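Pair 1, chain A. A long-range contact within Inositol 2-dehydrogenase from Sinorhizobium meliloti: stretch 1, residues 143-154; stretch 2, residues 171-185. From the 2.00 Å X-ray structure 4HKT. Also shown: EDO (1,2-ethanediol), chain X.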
# COMPACT_ATOMS: atom_id res chain seq x y z
N GLU A 143 22.59 11.15 -7.30
CA GLU A 143 22.50 12.61 -7.33
C GLU A 143 21.02 13.02 -7.41
O GLU A 143 20.26 12.45 -8.17
CB GLU A 143 23.25 13.21 -8.53
CG GLU A 143 24.70 13.60 -8.29
CD GLU A 143 24.85 14.72 -7.27
OE1 GLU A 143 24.42 15.89 -7.53
OE2 GLU A 143 25.37 14.39 -6.18
N VAL A 144 20.63 14.01 -6.63
CA VAL A 144 19.24 14.51 -6.66
C VAL A 144 19.00 15.10 -8.05
O VAL A 144 19.88 15.75 -8.59
CB VAL A 144 19.01 15.57 -5.58
CG1 VAL A 144 17.69 16.31 -5.78
CG2 VAL A 144 19.03 14.91 -4.23
N GLU A 145 17.85 14.80 -8.65
CA GLU A 145 17.47 15.40 -9.93
C GLU A 145 16.13 16.23 -9.86
O GLU A 145 16.08 17.39 -10.24
CB GLU A 145 17.36 14.29 -10.98
CG GLU A 145 18.74 13.73 -11.33
CD GLU A 145 18.77 12.51 -12.24
OE1 GLU A 145 17.71 11.96 -12.71
OE2 GLU A 145 19.94 12.07 -12.44
N MSE A 146 15.05 15.62 -9.37
CA MSE A 146 13.72 16.26 -9.47
C MSE A 146 12.96 15.98 -8.19
O MSE A 146 12.87 14.84 -7.77
CB MSE A 146 12.97 15.70 -10.68
CG MSE A 146 13.79 15.91 -11.95
SE MSE A 146 12.81 15.36 -13.54
CE MSE A 146 11.64 16.93 -13.51
N VAL A 147 12.45 17.02 -7.56
CA VAL A 147 11.74 16.95 -6.29
C VAL A 147 10.30 17.30 -6.56
O VAL A 147 10.02 18.20 -7.36
CB VAL A 147 12.32 17.99 -5.30
CG1 VAL A 147 11.46 18.12 -4.04
CG2 VAL A 147 13.75 17.62 -4.96
N THR A 148 9.37 16.59 -5.93
CA THR A 148 7.96 16.92 -6.00
C THR A 148 7.39 16.98 -4.57
O THR A 148 7.60 16.06 -3.72
CB THR A 148 7.14 15.91 -6.84
OG1 THR A 148 7.82 15.63 -8.07
CG2 THR A 148 5.76 16.49 -7.20
N ILE A 149 6.72 18.08 -4.30
CA ILE A 149 6.22 18.41 -2.95
C ILE A 149 4.77 18.79 -3.14
O ILE A 149 4.46 19.68 -3.92
CB ILE A 149 6.98 19.59 -2.32
CG1 ILE A 149 8.42 19.25 -2.07
CG2 ILE A 149 6.35 20.07 -1.00
CD1 ILE A 149 9.27 20.46 -1.78
N THR A 150 3.89 18.10 -2.41
CA THR A 150 2.48 18.38 -2.41
C THR A 150 2.01 18.65 -1.00
O THR A 150 2.17 17.79 -0.11
CB THR A 150 1.71 17.20 -2.96
OG1 THR A 150 2.20 16.92 -4.27
CG2 THR A 150 0.20 17.53 -3.01
N SER A 151 1.41 19.82 -0.81
CA SER A 151 0.90 20.21 0.50
C SER A 151 -0.51 20.74 0.32
O SER A 151 -0.74 21.55 -0.57
CB SER A 151 1.80 21.25 1.18
OG SER A 151 3.09 20.70 1.47
N ARG A 152 -1.46 20.23 1.11
CA ARG A 152 -2.85 20.63 1.03
C ARG A 152 -3.38 20.70 2.44
O ARG A 152 -3.31 19.71 3.18
CB ARG A 152 -3.70 19.66 0.19
CG ARG A 152 -3.18 19.51 -1.25
CD ARG A 152 -3.97 18.55 -2.11
NE ARG A 152 -3.34 18.51 -3.42
CZ ARG A 152 -3.28 17.47 -4.24
NH1 ARG A 152 -3.86 16.33 -3.96
NH2 ARG A 152 -2.61 17.57 -5.38
N ASP A 153 -3.85 21.89 2.81
CA ASP A 153 -4.44 22.11 4.11
C ASP A 153 -5.86 21.54 4.15
O ASP A 153 -6.52 21.41 3.10
CB ASP A 153 -4.47 23.61 4.43
CG ASP A 153 -3.12 24.16 4.81
OD1 ASP A 153 -2.14 23.40 4.92
OD2 ASP A 153 -3.04 25.40 4.98
N PRO A 154 -6.37 21.23 5.37
CA PRO A 154 -7.71 20.68 5.46
C PRO A 154 -8.73 21.73 5.02
O PRO A 154 -9.71 21.40 4.37
CB PRO A 154 -7.84 20.29 6.94
CG PRO A 154 -6.92 21.24 7.65
CD PRO A 154 -5.77 21.44 6.71
N ASP A 171 2.67 32.46 3.56
CA ASP A 171 2.03 31.86 4.73
C ASP A 171 2.03 30.35 4.70
O ASP A 171 2.19 29.72 5.76
CB ASP A 171 0.60 32.35 4.91
CG ASP A 171 -0.07 31.75 6.16
OD1 ASP A 171 0.34 32.15 7.26
OD2 ASP A 171 -0.99 30.90 6.05
N MSE A 172 1.82 29.75 3.52
CA MSE A 172 1.70 28.30 3.40
C MSE A 172 2.90 27.73 2.67
O MSE A 172 3.62 26.87 3.19
CB MSE A 172 0.43 27.98 2.62
CG MSE A 172 0.24 26.49 2.44
SE MSE A 172 -1.42 26.11 1.45
CE MSE A 172 -1.08 24.19 1.49
N THR A 173 3.13 28.22 1.47
CA THR A 173 4.16 27.63 0.61
C THR A 173 5.56 27.80 1.17
O THR A 173 6.49 27.07 0.83
CB THR A 173 4.10 28.26 -0.77
OG1 THR A 173 2.74 28.44 -1.12
CG2 THR A 173 4.75 27.31 -1.79
N ILE A 174 5.71 28.79 2.04
CA ILE A 174 6.95 29.00 2.75
C ILE A 174 7.56 27.72 3.35
O ILE A 174 8.76 27.51 3.26
CB ILE A 174 6.81 30.18 3.79
CG1 ILE A 174 8.19 30.65 4.22
CG2 ILE A 174 5.96 29.81 4.97
CD1 ILE A 174 8.21 32.02 4.88
N HIS A 175 6.77 26.86 3.97
CA HIS A 175 7.23 25.59 4.47
C HIS A 175 7.79 24.69 3.34
O HIS A 175 8.79 24.00 3.54
CB HIS A 175 6.09 24.83 5.10
CG HIS A 175 5.69 25.34 6.44
ND1 HIS A 175 6.51 25.21 7.55
CD2 HIS A 175 4.55 25.91 6.87
CE1 HIS A 175 5.90 25.72 8.60
NE2 HIS A 175 4.71 26.15 8.21
N ASP A 176 7.13 24.71 2.20
CA ASP A 176 7.54 23.93 1.02
C ASP A 176 8.75 24.49 0.34
O ASP A 176 9.56 23.71 -0.14
CB ASP A 176 6.42 23.76 0.05
CG ASP A 176 5.20 23.12 0.68
OD1 ASP A 176 5.33 22.04 1.29
OD2 ASP A 176 4.12 23.73 0.61
N PHE A 177 8.91 25.81 0.30
CA PHE A 177 10.19 26.39 -0.12
C PHE A 177 11.35 25.93 0.76
O PHE A 177 12.41 25.57 0.25
CB PHE A 177 10.15 27.90 -0.17
CG PHE A 177 9.13 28.47 -1.12
CD1 PHE A 177 9.06 28.06 -2.43
CD2 PHE A 177 8.27 29.46 -0.71
CE1 PHE A 177 8.12 28.60 -3.32
CE2 PHE A 177 7.35 30.02 -1.57
CZ PHE A 177 7.27 29.60 -2.89
N ASP A 178 11.18 26.00 2.08
CA ASP A 178 12.18 25.43 2.98
C ASP A 178 12.45 23.93 2.73
O ASP A 178 13.61 23.52 2.65
CB ASP A 178 11.83 25.65 4.44
CG ASP A 178 12.91 25.11 5.33
OD1 ASP A 178 14.00 25.69 5.34
OD2 ASP A 178 12.69 24.07 5.99
N MSE A 179 11.41 23.14 2.61
CA MSE A 179 11.54 21.71 2.28
C MSE A 179 12.30 21.49 0.99
O MSE A 179 13.18 20.64 0.91
CB MSE A 179 10.15 21.09 2.27
CG MSE A 179 10.11 19.59 1.98
SE MSE A 179 11.12 18.55 3.31
CE MSE A 179 9.98 18.98 4.85
N ALA A 180 12.02 22.29 -0.03
CA ALA A 180 12.76 22.19 -1.26
C ALA A 180 14.23 22.43 -1.09
O ALA A 180 15.05 21.67 -1.61
CB ALA A 180 12.16 23.12 -2.33
N ARG A 181 14.60 23.46 -0.33
CA ARG A 181 16.01 23.71 -0.05
C ARG A 181 16.64 22.55 0.75
O ARG A 181 17.79 22.14 0.48
CB ARG A 181 16.19 25.04 0.72
CG ARG A 181 15.95 26.28 -0.14
CD ARG A 181 16.13 27.56 0.67
NE ARG A 181 17.51 27.74 1.03
CZ ARG A 181 18.05 27.54 2.23
NH1 ARG A 181 17.35 27.19 3.31
NH2 ARG A 181 19.35 27.70 2.35
N PHE A 182 15.88 22.02 1.69
CA PHE A 182 16.31 20.87 2.52
C PHE A 182 16.59 19.61 1.67
O PHE A 182 17.53 18.85 1.97
CB PHE A 182 15.22 20.61 3.53
CG PHE A 182 15.52 19.56 4.57
CD1 PHE A 182 16.56 19.71 5.46
CD2 PHE A 182 14.67 18.46 4.72
CE1 PHE A 182 16.81 18.75 6.44
CE2 PHE A 182 14.91 17.50 5.72
CZ PHE A 182 15.97 17.66 6.57
N LEU A 183 15.77 19.37 0.66
CA LEU A 183 15.83 18.16 -0.15
C LEU A 183 16.76 18.28 -1.34
O LEU A 183 17.42 17.28 -1.71
CB LEU A 183 14.45 17.78 -0.67
CG LEU A 183 13.37 17.49 0.35
CD1 LEU A 183 12.04 17.23 -0.30
CD2 LEU A 183 13.78 16.31 1.20
N LEU A 184 16.82 19.47 -1.93
CA LEU A 184 17.64 19.66 -3.11
C LEU A 184 19.10 19.59 -2.82
O LEU A 184 19.87 19.20 -3.70
CB LEU A 184 17.41 21.00 -3.79
CG LEU A 184 16.14 21.12 -4.61
CD1 LEU A 184 15.81 22.59 -4.79
CD2 LEU A 184 16.26 20.40 -5.94
N GLY A 185 19.46 20.08 -1.65
CA GLY A 185 20.87 20.19 -1.27
C GLY A 185 21.59 21.39 -1.87
O GLY A 185 22.75 21.64 -1.54
C1 EDO X . -1.76 28.11 7.55
O1 EDO X . -1.88 29.50 7.87
C2 EDO X . -0.51 27.81 6.72
O2 EDO X . -0.71 26.59 6.00

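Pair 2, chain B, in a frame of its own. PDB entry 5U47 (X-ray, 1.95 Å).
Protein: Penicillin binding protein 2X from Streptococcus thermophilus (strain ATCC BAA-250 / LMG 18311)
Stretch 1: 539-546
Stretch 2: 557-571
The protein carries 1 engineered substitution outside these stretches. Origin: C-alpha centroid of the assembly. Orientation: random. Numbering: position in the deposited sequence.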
# COMPACT_ATOMS: atom_id res chain seq x y z
N PRO B 539 -10.53 17.76 9.69
CA PRO B 539 -9.22 17.14 9.41
C PRO B 539 -8.73 17.18 7.95
O PRO B 539 -9.51 17.06 7.01
CB PRO B 539 -9.38 15.70 9.92
CG PRO B 539 -10.55 15.72 10.84
CD PRO B 539 -11.45 16.84 10.38
N GLU B 540 -7.43 17.38 7.80
CA GLU B 540 -6.77 17.38 6.50
C GLU B 540 -5.92 16.13 6.38
O GLU B 540 -5.89 15.52 5.31
CB GLU B 540 -5.90 18.62 6.33
CG GLU B 540 -6.64 19.95 6.38
CD GLU B 540 -7.49 20.20 5.14
OE1 GLU B 540 -7.23 19.58 4.09
OE2 GLU B 540 -8.40 21.05 5.21
N TYR B 541 -5.25 15.76 7.46
CA TYR B 541 -4.35 14.62 7.50
C TYR B 541 -4.58 13.72 8.72
O TYR B 541 -4.98 14.17 9.81
CB TYR B 541 -2.87 15.09 7.47
CG TYR B 541 -2.61 15.98 6.29
CD1 TYR B 541 -2.57 15.47 4.99
CD2 TYR B 541 -2.49 17.35 6.45
CE1 TYR B 541 -2.40 16.31 3.90
CE2 TYR B 541 -2.32 18.18 5.37
CZ TYR B 541 -2.28 17.67 4.11
OH TYR B 541 -2.11 18.53 3.06
N ILE B 542 -4.35 12.42 8.49
CA ILE B 542 -4.39 11.39 9.51
C ILE B 542 -2.99 10.78 9.52
O ILE B 542 -2.40 10.53 8.45
CB ILE B 542 -5.34 10.22 9.15
CG1 ILE B 542 -6.78 10.71 8.95
CG2 ILE B 542 -5.32 9.15 10.24
CD1 ILE B 542 -7.64 9.69 8.21
N MET B 543 -2.46 10.53 10.70
CA MET B 543 -1.19 9.83 10.83
C MET B 543 -1.34 8.71 11.84
O MET B 543 -1.96 8.89 12.90
CB MET B 543 -0.08 10.79 11.22
CG MET B 543 1.29 10.14 11.20
SD MET B 543 2.60 11.35 11.33
CE MET B 543 4.00 10.29 11.00
N TYR B 544 -0.78 7.55 11.53
CA TYR B 544 -0.84 6.38 12.41
C TYR B 544 0.55 5.82 12.56
O TYR B 544 1.23 5.53 11.56
CB TYR B 544 -1.80 5.35 11.81
CG TYR B 544 -1.99 4.06 12.57
CD1 TYR B 544 -2.32 4.06 13.92
CD2 TYR B 544 -1.99 2.85 11.91
CE1 TYR B 544 -2.56 2.87 14.60
CE2 TYR B 544 -2.22 1.66 12.59
CZ TYR B 544 -2.51 1.67 13.93
OH TYR B 544 -2.74 0.49 14.61
N VAL B 545 0.98 5.65 13.81
CA VAL B 545 2.33 5.17 14.12
C VAL B 545 2.25 4.02 15.09
O VAL B 545 1.44 4.06 16.02
CB VAL B 545 3.17 6.31 14.74
CG1 VAL B 545 4.57 5.83 15.08
CG2 VAL B 545 3.22 7.48 13.79
N THR B 546 3.09 2.99 14.88
CA THR B 546 3.17 1.84 15.76
C THR B 546 4.64 1.47 15.98
O THR B 546 5.48 1.73 15.14
CB THR B 546 2.46 0.58 15.19
OG1 THR B 546 3.26 -0.02 14.15
CG2 THR B 546 1.04 0.91 14.64
N PHE B 557 7.96 10.03 23.11
CA PHE B 557 8.68 9.67 21.89
C PHE B 557 7.85 9.85 20.63
O PHE B 557 8.42 10.03 19.56
CB PHE B 557 9.23 8.23 21.91
CG PHE B 557 10.29 7.97 22.95
CD1 PHE B 557 11.16 8.96 23.37
CD2 PHE B 557 10.47 6.68 23.44
CE1 PHE B 557 12.14 8.69 24.31
CE2 PHE B 557 11.46 6.41 24.38
CZ PHE B 557 12.30 7.41 24.81
N PHE B 558 6.52 9.81 20.75
CA PHE B 558 5.69 10.02 19.57
C PHE B 558 5.88 11.40 18.95
O PHE B 558 5.67 11.57 17.75
CB PHE B 558 4.20 9.80 19.86
CG PHE B 558 3.80 8.37 20.02
CD1 PHE B 558 4.14 7.42 19.06
CD2 PHE B 558 3.01 7.97 21.09
CE1 PHE B 558 3.75 6.10 19.20
CE2 PHE B 558 2.59 6.65 21.22
CZ PHE B 558 2.96 5.71 20.28
N ALA B 559 6.30 12.37 19.76
CA ALA B 559 6.54 13.72 19.27
C ALA B 559 7.66 13.75 18.24
O ALA B 559 7.70 14.62 17.39
CB ALA B 559 6.85 14.66 20.40
N THR B 560 8.59 12.80 18.36
CA THR B 560 9.70 12.69 17.44
C THR B 560 9.25 12.44 16.00
O THR B 560 9.84 12.96 15.05
CB THR B 560 10.64 11.53 17.88
OG1 THR B 560 11.11 11.79 19.21
CG2 THR B 560 11.83 11.39 16.95
N VAL B 561 8.18 11.69 15.83
CA VAL B 561 7.73 11.30 14.50
C VAL B 561 6.43 12.01 14.07
O VAL B 561 6.36 12.51 12.96
CB VAL B 561 7.68 9.75 14.37
CG1 VAL B 561 6.70 9.13 15.32
CG2 VAL B 561 7.36 9.34 12.94
N VAL B 562 5.44 12.13 14.95
CA VAL B 562 4.18 12.74 14.57
C VAL B 562 4.28 14.26 14.34
O VAL B 562 3.91 14.75 13.28
CB VAL B 562 3.06 12.43 15.59
CG1 VAL B 562 1.74 13.06 15.15
CG2 VAL B 562 2.91 10.93 15.76
N ASN B 563 4.82 14.99 15.31
CA ASN B 563 4.84 16.47 15.24
C ASN B 563 5.49 17.05 13.98
O ASN B 563 4.84 17.81 13.26
CB ASN B 563 5.48 17.12 16.51
CG ASN B 563 4.77 16.72 17.80
OD1 ASN B 563 4.11 15.70 17.86
ND2 ASN B 563 4.93 17.53 18.85
N PRO B 564 6.76 16.70 13.71
CA PRO B 564 7.38 17.32 12.54
C PRO B 564 6.80 16.85 11.20
O PRO B 564 6.77 17.63 10.25
CB PRO B 564 8.86 16.98 12.70
CG PRO B 564 8.92 15.81 13.61
CD PRO B 564 7.69 15.82 14.44
N VAL B 565 6.33 15.62 11.12
CA VAL B 565 5.78 15.09 9.86
C VAL B 565 4.45 15.76 9.55
O VAL B 565 4.25 16.23 8.43
CB VAL B 565 5.67 13.55 9.90
CG1 VAL B 565 4.93 13.02 8.64
CG2 VAL B 565 7.07 12.96 10.00
N LEU B 566 3.55 15.85 10.53
CA LEU B 566 2.29 16.57 10.31
C LEU B 566 2.49 18.06 10.05
O LEU B 566 1.73 18.65 9.28
CB LEU B 566 1.29 16.35 11.45
CG LEU B 566 0.69 14.96 11.50
CD1 LEU B 566 -0.29 14.86 12.64
CD2 LEU B 566 -0.00 14.61 10.18
N GLU B 567 3.48 18.67 10.69
CA GLU B 567 3.78 20.08 10.43
C GLU B 567 4.31 20.23 9.00
O GLU B 567 3.96 21.19 8.30
CB GLU B 567 4.77 20.67 11.45
CG GLU B 567 4.08 21.00 12.77
CD GLU B 567 4.98 21.67 13.79
OE1 GLU B 567 6.23 21.61 13.65
OE2 GLU B 567 4.43 22.27 14.73
N GLU B 568 5.13 19.28 8.55
CA GLU B 568 5.65 19.31 7.19
C GLU B 568 4.49 19.17 6.21
O GLU B 568 4.42 19.89 5.23
CB GLU B 568 6.68 18.20 6.94
CG GLU B 568 7.43 18.34 5.61
CD GLU B 568 8.35 19.56 5.54
OE1 GLU B 568 8.64 20.19 6.60
OE2 GLU B 568 8.79 19.89 4.42
N ALA B 569 3.56 18.25 6.50
CA ALA B 569 2.40 18.03 5.64
C ALA B 569 1.57 19.29 5.50
O ALA B 569 1.16 19.67 4.38
CB ALA B 569 1.54 16.90 6.16
N MET B 570 1.29 19.93 6.64
CA MET B 570 0.52 21.18 6.64
C MET B 570 1.26 22.30 5.90
O MET B 570 0.63 23.07 5.18
CB MET B 570 0.19 21.62 8.07
CG MET B 570 -0.81 20.73 8.79
SD MET B 570 -2.47 20.72 8.08
CE MET B 570 -3.05 22.36 8.48
N SER B 571 2.58 22.38 6.04
CA SER B 571 3.33 23.44 5.37
C SER B 571 3.36 23.29 3.84
O SER B 571 3.60 24.27 3.14
CB SER B 571 4.78 23.50 5.89
OG SER B 571 5.51 22.38 5.41

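Both pairs pack a helix across one face of a strand, the two elements running nearly antiparallel. In pair 1 the axes of strand and helix make an angle of 152° and approach to 9.4 Å; in pair 2 the values are 159° and 9.5 Å. The central 14 residues superpose with an RMSD of 0.5 Å, and the buried areas are almost equal, 528 and 519 Å². Alternation along the strand decides which residues take part: Val A147, Ile A149 and Ser A151 direct their CA-to-CB bonds toward the helix, as do their counterparts Tyr B541, Met B543 and Val B545, whereas Thr A148 and Thr A150, like Ile B542 and Tyr B544, point away.

At the first of these positions, pair 1 sets a small strand residue against two leucines. Val A147 reaches Leu A183 through CG1 to CD1 and Leu A184 through CG2 to CD2, both at 3.9 Å. Pair 2 shifts the bulk to the strand. The ring of Tyr B541 takes the place of the valine, and the helix answers with Ala B569 where pair 1 has Leu A183. Ala B569 CB lies over one face of the ring, 4.1 Å from the Tyr B541 ring centroid, in a CH-pi contact. Met B570, matching Leu A184, places its SD at the ring edge, 3.7 Å from Tyr B541 CE2.

The middle position is filled by Ile A149 or Met B543. Ile A149 CD1 packs 3.9 Å from Met A179 CG and 4.0 Å from Ala A180 CB. The extended Met B543, with all three chi angles t, carries its CE to 3.7 Å from Val B565 CG1 and 4.0 Å from Val B561 CG2, while its CB meets Leu B566 CD2 at 4.0 Å. Thus Met A179 and Ala A180 correspond to Val B565 and Leu B566, a different distribution of bulk along the same helical turn.

The sharpest chemical difference comes at the third position. Ser A151 OG donates a hydrogen bond to Asp A176 OD1 at 2.6 Å, a short polar link within a buried contact; Asp A176 OD2 is satisfied elsewhere in the structure. In pair 2 the equivalent residues are Val B545 and Val B562, which meet through CG2 atoms 4.0 Å apart. Val B545 CG1 also packs 3.9 Å from Val B561 CG1, and no hydrogen bond crosses between the stretches. The same backbone spacing therefore accommodates either a hydrogen-bonded serine–aspartate pair or a purely apolar valine pair.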